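Local coordinates for protein Non-ribosomal peptide synthetase (Streptomyces halstedii, PDB 3WV4) that is a non-ribosomal peptide synthetase of the AMP-binding (ANL) enzyme family, modelled here as its N-terminal domain, at residues C345-I350 and L365-T370; R338-T343 and L423-Y428; I218-S223 and G394-A399. All blocks are in the same frame, centred on the assembly; numbering follows the deposited sequence.

Contact 1. Residues C345-I350 and L365-T370; sequences CKRISI and LPLPGT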
loop_
_atom_site.group_PDB
_atom_site.type_symbol
_atom_site.label_atom_id
_atom_site.label_comp_id
_atom_site.label_asym_id
_atom_site.label_seq_id
_atom_site.Cartn_x
_atom_site.Cartn_y
_atom_site.Cartn_z
ATOM N N CYS A 345 1.742 -10.117 5.276
ATOM C CA CYS A 345 2.623 -9.297 6.141
ATOM C C CYS A 345 3.220 -8.052 5.450
ATOM O O CYS A 345 4.259 -7.535 5.827
ATOM C CB CYS A 345 3.739 -10.200 6.641
ATOM S SG CYS A 345 4.872 -10.767 5.406
ATOM N N LYS A 346 2.551 -7.591 4.411
ATOM C CA LYS A 346 2.991 -6.543 3.491
ATOM C C LYS A 346 4.191 -6.903 2.681
ATOM O O LYS A 346 4.115 -6.866 1.441
ATOM C CB LYS A 346 3.189 -5.209 4.185
ATOM C CG LYS A 346 3.687 -4.111 3.288
ATOM C CD LYS A 346 3.065 -3.974 1.902
ATOM C CE LYS A 346 3.755 -2.835 1.119
ATOM N NZ LYS A 346 3.184 -2.500 -0.234
ATOM N N ARG A 347 5.325 -7.173 3.336
ATOM C CA ARG A 347 6.552 -7.425 2.620
ATOM C C ARG A 347 7.492 -8.287 3.433
ATOM O O ARG A 347 7.477 -8.266 4.681
ATOM C CB ARG A 347 7.191 -6.105 2.145
ATOM C CG ARG A 347 8.291 -6.311 1.164
ATOM C CD ARG A 347 8.649 -5.093 0.329
ATOM N NE ARG A 347 7.565 -4.757 -0.576
ATOM C CZ ARG A 347 7.164 -3.516 -0.840
ATOM N NH1 ARG A 347 7.823 -2.467 -0.314
ATOM N NH2 ARG A 347 6.182 -3.305 -1.702
ATOM N N ILE A 348 8.297 -9.050 2.745
ATOM C CA ILE A 348 9.140 -10.032 3.414
ATOM C C ILE A 348 10.605 -9.693 3.360
ATOM O O ILE A 348 11.309 -9.803 4.394
ATOM C CB ILE A 348 8.936 -11.429 2.803
ATOM C CG1 ILE A 348 7.522 -11.810 3.219
ATOM C CG2 ILE A 348 9.973 -12.412 3.333
ATOM C CD1 ILE A 348 6.860 -13.021 2.611
ATOM N N SER A 349 11.081 -9.369 2.171
ATOM C CA SER A 349 12.488 -9.133 1.973
ATOM C C SER A 349 12.664 -8.025 0.983
ATOM O O SER A 349 11.787 -7.798 0.090
ATOM C CB SER A 349 13.205 -10.370 1.443
ATOM O OG SER A 349 12.775 -10.657 0.085
ATOM N N ILE A 350 13.770 -7.312 1.155
ATOM C CA ILE A 350 14.212 -6.277 0.227
ATOM C C ILE A 350 15.719 -6.383 0.039
ATOM O O ILE A 350 16.420 -6.616 0.975
ATOM C CB ILE A 350 13.878 -4.842 0.749
ATOM C CG1 ILE A 350 12.396 -4.673 0.909
ATOM C CG2 ILE A 350 14.463 -3.796 -0.196
ATOM C CD1 ILE A 350 12.019 -3.275 1.441
ATOM N N LEU A 365 17.120 -9.241 1.825
ATOM C CA LEU A 365 17.254 -9.549 3.257
ATOM C C LEU A 365 15.923 -9.290 3.888
ATOM O O LEU A 365 15.177 -8.502 3.376
ATOM C CB LEU A 365 18.292 -8.631 3.859
ATOM C CG LEU A 365 19.713 -8.867 3.395
ATOM C CD1 LEU A 365 20.600 -7.687 3.736
ATOM C CD2 LEU A 365 20.240 -10.135 4.054
ATOM N N PRO A 366 15.619 -9.952 5.019
ATOM C CA PRO A 366 14.414 -9.652 5.775
ATOM C C PRO A 366 14.270 -8.178 6.031
ATOM O O PRO A 366 15.256 -7.464 6.064
ATOM C CB PRO A 366 14.654 -10.297 7.121
ATOM C CG PRO A 366 15.814 -11.209 6.970
ATOM C CD PRO A 366 16.592 -10.759 5.782
ATOM N N LEU A 367 13.043 -7.731 6.205
ATOM C CA LEU A 367 12.790 -6.351 6.556
ATOM C C LEU A 367 13.421 -6.126 7.913
ATOM O O LEU A 367 13.456 -7.036 8.769
ATOM C CB LEU A 367 11.321 -6.092 6.681
ATOM C CG LEU A 367 10.377 -6.049 5.470
ATOM C CD1 LEU A 367 9.156 -5.216 5.837
ATOM C CD2 LEU A 367 11.008 -5.485 4.222
ATOM N N PRO A 368 13.988 -4.936 8.118
ATOM C CA PRO A 368 14.580 -4.707 9.437
ATOM C C PRO A 368 13.543 -4.945 10.541
ATOM O O PRO A 368 12.421 -4.439 10.432
ATOM C CB PRO A 368 14.972 -3.224 9.388
ATOM C CG PRO A 368 15.148 -2.920 7.960
ATOM C CD PRO A 368 14.354 -3.903 7.145
ATOM N N GLY A 369 13.953 -5.642 11.613
ATOM C CA GLY A 369 13.083 -5.915 12.725
ATOM C C GLY A 369 12.223 -7.144 12.555
ATOM O O GLY A 369 11.304 -7.324 13.338
ATOM N N THR A 370 12.461 -7.964 11.525
ATOM C CA THR A 370 11.587 -9.115 11.265
ATOM C C THR A 370 12.501 -10.306 11.144
ATOM O O THR A 370 13.688 -10.113 11.097
ATOM C CB THR A 370 10.769 -8.929 9.962
ATOM O OG1 THR A 370 11.627 -9.034 8.834
ATOM C CG2 THR A 370 10.163 -7.550 9.929
HETATM O O HOH W 1 10.291 -10.382 6.876
#
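Short antiparallel strands meet where the chain returns on itself: Ile350 faces Leu365 as a hydrogen-bonded pair, and Ser349 faces Pro366 as a non-hydrogen-bonded one. Ile350 N reaches Leu365 O at 2.9 Å, and Leu365 N answers to Ile350 O at 2.8 Å. One step on, the pairing loosens. Leu367 N approaches Ile348 O at 3.3 Å from above the carbonyl plane, with an N-H...O angle of 139°, and the chain then enters a type II turn from Leu367 to Thr370 with Gly369 at its third position. Two residues, Ile348 and Ser349, stand opposite the single Tyr340 of the neighbouring strand, which makes a classic beta bulge.

Leu367 carries most of the apolar contact. Its CG stands anti to the carbonyl carbon (chi1 -71°), which sends CD2 obliquely against Ile350, 3.7 Å from CG1, while CD1 packs against Arg347 O. The aliphatic part of Arg347 crosses Leu367 at about a right angle. Ser349 turns its hydroxyl to Val363 O.

Thr370 OG1 donates to a lone pair of Leu367 O (2.7 Å) and accepts from a water that also donates to Ile348 O (2.7 Å from that oxygen). The long, bent amide bond to Ile348 O is thus supplemented by one ordered water, which ties the turn back to the bulged strand.

Contact 2. Residues R338-T343 and L423-Y428; sequences RMYGQT and LHTGDY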
loop_
_atom_site.group_PDB
_atom_site.type_symbol
_atom_site.label_atom_id
_atom_site.label_comp_id
_atom_site.label_asym_id
_atom_site.label_seq_id
_atom_site.Cartn_x
_atom_site.Cartn_y
_atom_site.Cartn_z
ATOM N N ARG A 338 15.114 -5.102 -5.878
ATOM C CA ARG A 338 14.261 -6.251 -5.819
ATOM C C ARG A 338 13.644 -6.395 -4.467
ATOM O O ARG A 338 14.279 -6.111 -3.444
ATOM C CB ARG A 338 15.015 -7.526 -6.219
ATOM C CG ARG A 338 15.457 -7.604 -7.712
ATOM C CD ARG A 338 17.000 -7.544 -7.878
ATOM N NE ARG A 338 17.694 -8.629 -7.227
ATOM C CZ ARG A 338 18.975 -8.671 -6.855
ATOM N NH1 ARG A 338 19.812 -7.654 -6.954
ATOM N NH2 ARG A 338 19.428 -9.809 -6.348
ATOM N N MET A 339 12.407 -6.880 -4.442
ATOM C CA MET A 339 11.649 -7.055 -3.209
ATOM C C MET A 339 10.780 -8.294 -3.334
ATOM O O MET A 339 10.442 -8.684 -4.421
ATOM C CB MET A 339 10.741 -5.837 -2.969
ATOM C CG MET A 339 11.510 -4.523 -3.124
ATOM S SD MET A 339 10.673 -3.106 -2.483
ATOM C CE MET A 339 9.331 -3.062 -3.638
ATOM N N TYR A 340 10.416 -8.882 -2.210
ATOM C CA TYR A 340 9.482 -10.002 -2.205
ATOM C C TYR A 340 8.596 -9.845 -1.016
ATOM O O TYR A 340 9.033 -9.381 0.059
ATOM C CB TYR A 340 10.253 -11.329 -2.167
ATOM C CG TYR A 340 9.493 -12.460 -1.569
ATOM C CD1 TYR A 340 8.374 -13.039 -2.264
ATOM C CD2 TYR A 340 9.878 -13.029 -0.355
ATOM C CE1 TYR A 340 7.696 -14.118 -1.717
ATOM C CE2 TYR A 340 9.176 -14.090 0.205
ATOM C CZ TYR A 340 8.099 -14.651 -0.496
ATOM O OH TYR A 340 7.385 -15.700 0.081
ATOM N N GLY A 341 7.337 -10.166 -1.190
ATOM C CA GLY A 341 6.403 -10.099 -0.103
ATOM C C GLY A 341 5.089 -10.776 -0.398
ATOM O O GLY A 341 4.870 -11.235 -1.510
ATOM N N GLN A 342 4.209 -10.795 0.602
ATOM C CA GLN A 342 2.814 -11.227 0.471
ATOM C C GLN A 342 2.007 -10.214 1.213
ATOM O O GLN A 342 2.498 -9.647 2.188
ATOM C CB GLN A 342 2.553 -12.570 1.201
ATOM C CG GLN A 342 3.045 -13.812 0.476
ATOM C CD GLN A 342 2.708 -15.115 1.213
ATOM O OE1 GLN A 342 2.291 -15.138 2.376
ATOM N NE2 GLN A 342 2.831 -16.191 0.512
ATOM N N THR A 343 0.726 -10.135 0.871
ATOM C CA THR A 343 -0.218 -9.297 1.572
ATOM C C THR A 343 -0.356 -9.604 3.062
ATOM O O THR A 343 -0.434 -8.678 3.897
ATOM C CB THR A 343 -1.585 -9.391 0.880
ATOM O OG1 THR A 343 -1.446 -9.031 -0.491
ATOM C CG2 THR A 343 -2.520 -8.420 1.513
ATOM N N LEU A 423 4.003 -16.565 10.296
ATOM C CA LEU A 423 3.326 -16.673 9.005
ATOM C C LEU A 423 4.002 -17.717 8.174
ATOM O O LEU A 423 5.202 -17.647 7.938
ATOM C CB LEU A 423 3.366 -15.347 8.233
ATOM C CG LEU A 423 2.886 -15.405 6.798
ATOM C CD1 LEU A 423 1.382 -15.634 6.778
ATOM C CD2 LEU A 423 3.315 -14.148 6.024
ATOM N N HIS A 424 3.215 -18.669 7.692
ATOM C CA HIS A 424 3.689 -19.700 6.770
ATOM C C HIS A 424 3.236 -19.314 5.390
ATOM O O HIS A 424 2.034 -19.284 5.112
ATOM C CB HIS A 424 3.091 -21.069 7.174
ATOM C CG HIS A 424 3.629 -21.599 8.463
ATOM N ND1 HIS A 424 4.505 -22.665 8.527
ATOM C CD2 HIS A 424 3.423 -21.203 9.738
ATOM C CE1 HIS A 424 4.818 -22.894 9.789
ATOM N NE2 HIS A 424 4.176 -22.021 10.542
ATOM N N THR A 425 4.185 -19.028 4.507
ATOM C CA THR A 425 3.855 -18.391 3.243
ATOM C C THR A 425 3.382 -19.336 2.142
ATOM O O THR A 425 2.816 -18.891 1.138
ATOM C CB THR A 425 5.099 -17.705 2.660
ATOM O OG1 THR A 425 6.054 -18.709 2.295
ATOM C CG2 THR A 425 5.715 -16.694 3.674
ATOM N N GLY A 426 3.717 -20.620 2.259
ATOM C CA GLY A 426 3.463 -21.558 1.188
ATOM C C GLY A 426 4.451 -21.379 0.063
ATOM O O GLY A 426 4.322 -21.990 -0.974
ATOM N N ASP A 427 5.455 -20.538 0.242
ATOM C CA ASP A 427 6.515 -20.464 -0.749
ATOM C C ASP A 427 7.692 -21.268 -0.203
ATOM O O ASP A 427 7.856 -21.406 1.011
ATOM C CB ASP A 427 6.892 -19.021 -1.045
ATOM C CG ASP A 427 5.811 -18.265 -1.842
ATOM O OD1 ASP A 427 5.074 -18.892 -2.630
ATOM O OD2 ASP A 427 5.722 -17.026 -1.666
ATOM N N TYR A 428 8.530 -21.767 -1.098
ATOM C CA TYR A 428 9.689 -22.534 -0.677
ATOM C C TYR A 428 10.972 -21.852 -1.130
ATOM O O TYR A 428 11.053 -21.301 -2.211
ATOM C CB TYR A 428 9.604 -23.977 -1.231
ATOM C CG TYR A 428 8.592 -24.735 -0.524
ATOM C CD1 TYR A 428 8.941 -25.655 0.460
ATOM C CD2 TYR A 428 7.251 -24.560 -0.826
ATOM C CE1 TYR A 428 7.960 -26.356 1.123
ATOM C CE2 TYR A 428 6.282 -25.257 -0.163
ATOM C CZ TYR A 428 6.646 -26.149 0.799
ATOM O OH TYR A 428 5.653 -26.848 1.436
#
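Two first torsions of different kind carry Tyr340 and Gln342 across to the same corner. Tyr340 holds CG anti to its backbone N (chi1 154°), whereas Gln342 has CG anti to the carbonyl carbon (chi1 -77°) and runs extended from there to its amide. Tyr340 sets out from the last residue of strand 335-340, Gln342 from the loop just beyond Gly341, and both meet residues 423-428.

The Tyr340 and Asp427 side chains run past each other in opposite directions, ring and carboxylate planes 49° apart, and Tyr340 OH donates to the anti lone pair of Asp427 OD2 at 2.8 Å. OD2 also lies at the ring's edge, in its plane, 3.5 Å from Tyr340 CE1. This donor probably helps keep the carboxylate ionised. The ring's other neighbours include Phe439, which packs edge-to-face.

Gln342 works on the backbone instead. Its NE2 donates to a lone pair of Thr425 O at 2.8 Å, with the acceptor nearly in the amide plane, and NE2 also rests 3.5 Å from Thr425 CB. On the amide's other branch, OE1 comes to 3.9 Å from Leu423 CD2.

Thr425 tucks OG1 between its own N and C, where it accepts from Asp427 N (2.8 Å). This is an ST turn around the corner at Gly426, and OG1 is also hydrogen-bonded to Ile390 O. The two sequences, Tyr-Gly-Gln-Thr and Thr-Gly-Asp, match core motifs A5 and A7 of non-ribosomal peptide synthetase domains in the ANL fold, and this is where they are held together.

Contact 3. Residues I218-S223 and G394-A399; sequences IVFAAS and GPHVMA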
loop_
_atom_site.group_PDB
_atom_site.type_symbol
_atom_site.label_atom_id
_atom_site.label_comp_id
_atom_site.label_asym_id
_atom_site.label_seq_id
_atom_site.Cartn_x
_atom_site.Cartn_y
_atom_site.Cartn_z
ATOM N N ILE A 218 0.841 -1.808 10.136
ATOM C CA ILE A 218 0.906 -1.018 8.917
ATOM C C ILE A 218 2.000 0.005 9.071
ATOM O O ILE A 218 2.878 0.100 8.248
ATOM C CB ILE A 218 -0.451 -0.326 8.575
ATOM C CG1 ILE A 218 -1.513 -1.363 8.110
ATOM C CG2 ILE A 218 -0.296 0.654 7.417
ATOM C CD1 ILE A 218 -2.916 -0.748 7.974
ATOM N N VAL A 219 1.986 0.734 10.180
ATOM C CA VAL A 219 2.964 1.753 10.420
ATOM C C VAL A 219 4.301 1.107 10.525
ATOM O O VAL A 219 5.289 1.604 9.952
ATOM C CB VAL A 219 2.623 2.529 11.692
ATOM C CG1 VAL A 219 3.715 3.511 12.087
ATOM C CG2 VAL A 219 1.324 3.313 11.477
ATOM N N PHE A 220 4.380 -0.023 11.231
ATOM C CA PHE A 220 5.666 -0.700 11.363
ATOM C C PHE A 220 6.208 -1.099 10.012
ATOM O O PHE A 220 7.340 -0.792 9.657
ATOM C CB PHE A 220 5.574 -1.966 12.240
ATOM C CG PHE A 220 6.801 -2.758 12.171
ATOM C CD1 PHE A 220 7.884 -2.369 12.902
ATOM C CD2 PHE A 220 6.946 -3.770 11.241
ATOM C CE1 PHE A 220 9.085 -3.012 12.802
ATOM C CE2 PHE A 220 8.165 -4.449 11.136
ATOM C CZ PHE A 220 9.231 -4.045 11.909
ATOM N N ALA A 221 5.390 -1.781 9.217
ATOM C CA ALA A 221 5.871 -2.187 7.912
ATOM C C ALA A 221 6.289 -1.001 7.077
ATOM O O ALA A 221 7.280 -1.073 6.379
ATOM C CB ALA A 221 4.828 -3.060 7.162
ATOM N N ALA A 222 5.558 0.114 7.113
ATOM C CA ALA A 222 6.000 1.281 6.319
ATOM C C ALA A 222 7.370 1.787 6.793
ATOM O O ALA A 222 8.233 2.035 5.966
ATOM C CB ALA A 222 4.982 2.396 6.352
ATOM N N SER A 223 7.567 1.897 8.105
ATOM C CA SER A 223 8.872 2.361 8.678
ATOM C C SER A 223 9.974 1.382 8.333
ATOM O O SER A 223 11.103 1.758 8.063
ATOM C CB SER A 223 8.765 2.530 10.210
ATOM O OG SER A 223 8.661 1.242 10.858
ATOM N N GLY A 394 7.261 -11.325 13.007
ATOM C CA GLY A 394 7.589 -9.966 13.339
ATOM C C GLY A 394 6.418 -9.029 13.373
ATOM O O GLY A 394 5.265 -9.441 13.188
ATOM N N PRO A 395 6.703 -7.758 13.621
ATOM C CA PRO A 395 5.664 -6.786 13.911
ATOM C C PRO A 395 4.915 -6.301 12.685
ATOM O O PRO A 395 4.155 -5.369 12.774
ATOM C CB PRO A 395 6.426 -5.613 14.570
ATOM C CG PRO A 395 7.783 -6.160 14.911
ATOM C CD PRO A 395 8.049 -7.221 13.880
ATOM N N HIS A 396 5.155 -6.933 11.551
ATOM C CA HIS A 396 4.474 -6.658 10.272
ATOM C C HIS A 396 3.476 -7.769 9.953
ATOM O O HIS A 396 2.653 -7.607 9.052
ATOM C CB HIS A 396 5.476 -6.546 9.133
ATOM C CG HIS A 396 6.331 -7.758 8.930
ATOM N ND1 HIS A 396 6.673 -8.649 9.939
ATOM C CD2 HIS A 396 6.988 -8.185 7.830
ATOM C CE1 HIS A 396 7.462 -9.586 9.452
ATOM N NE2 HIS A 396 7.675 -9.325 8.176
ATOM N N VAL A 397 3.611 -8.922 10.639
ATOM C CA VAL A 397 2.703 -10.036 10.397
ATOM C C VAL A 397 1.323 -9.559 10.780
ATOM O O VAL A 397 1.122 -9.187 11.921
ATOM C CB VAL A 397 3.034 -11.244 11.246
ATOM C CG1 VAL A 397 1.878 -12.269 11.090
ATOM C CG2 VAL A 397 4.380 -11.830 10.815
ATOM N N MET A 398 0.393 -9.564 9.832
ATOM C CA MET A 398 -0.912 -8.944 10.010
ATOM C C MET A 398 -1.787 -9.846 10.862
ATOM O O MET A 398 -1.347 -10.900 11.277
ATOM C CB MET A 398 -1.566 -8.675 8.625
ATOM C CG MET A 398 -0.804 -7.630 7.798
ATOM S SD MET A 398 -0.871 -5.967 8.537
ATOM C CE MET A 398 0.542 -5.299 7.611
ATOM N N ALA A 399 -3.005 -9.420 11.134
ATOM C CA ALA A 399 -3.851 -10.070 12.105
ATOM C C ALA A 399 -4.607 -11.326 11.623
ATOM O O ALA A 399 -5.407 -11.781 12.373
ATOM C CB ALA A 399 -4.870 -9.080 12.626
#
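Pro395 lies on the ring of Phe220 like a lid. Its CB stands 3.7 Å from the centroid of the Phe220 ring and only 9° off the ring normal, a CH-pi contact almost exactly over the centre of one face. The rest of the pyrrolidine follows across the same face: Pro395 CG approaches Phe220 CZ at 3.9 Å, and Pro395 CD comes equally near CE2 and CZ. Phe220 offers this face because its CG is anti to the backbone N (chi1 170°), so that the ring stands out from helix 215-229 and meets the loop.

His396 takes the edge where Pro395 takes the face. Its CB sits in the plane of the Phe220 ring, 3.8 Å from CD2, and touches the methyl of Ala221 at 4.1 Å between the two CB atoms. Here the helix and the loop backbone come closest, with the CA atoms of Ala221 and His396 5.2 Å apart. CG of His396 sits between N and C (chi1 58°), which turns the imidazole off the helix, and it packs on Thr370.

Further along, Met398 is bent at chi2, extended at chi3, and brings its CE to 4.3 Å from Ile218 N, near that residue's CG1. Tyr250 of helix 246-258 touches both Ile218 and Met398.

No hydrogen bond links the two segments; the fit is van der Waals packing, apolar side chains plus the Pro395-His396 peptide against Phe220 CD2. Its shape is set by a type I turn from Gly394 to Val397, closed by the hydrogen bond from Val397 N to Gly394 O (3.1 Å). Val397 O is hydrogen-bonded to Gln217 NE2. The sequence around this turn matches core motif A6 of non-ribosomal peptide synthetase domains in the ANL fold, here docked on a helix face.

How the contacts relate
From the N terminus, helix residues 218-223 come first and wait 170 residues for 394-399 to close contact 3. Residues 338-343 follow, then 345-350, which contact 1 closes after only 14 residues with 365-370. Residues 423-428 come last and complete contact 2. Contact 1 therefore sits within the spans of both others, while contacts 2 and 3 cross. Strand 335-340, which carries Tyr340 of contact 2, pairs with the bulged end of 349-350 from contact 1 in the large mixed sheet. Contacts 3 and 1 meet where His396 CD2 packs on Arg347 O. Together they tie helix 215-229, the hairpin and the strands 422-425 and 427-431.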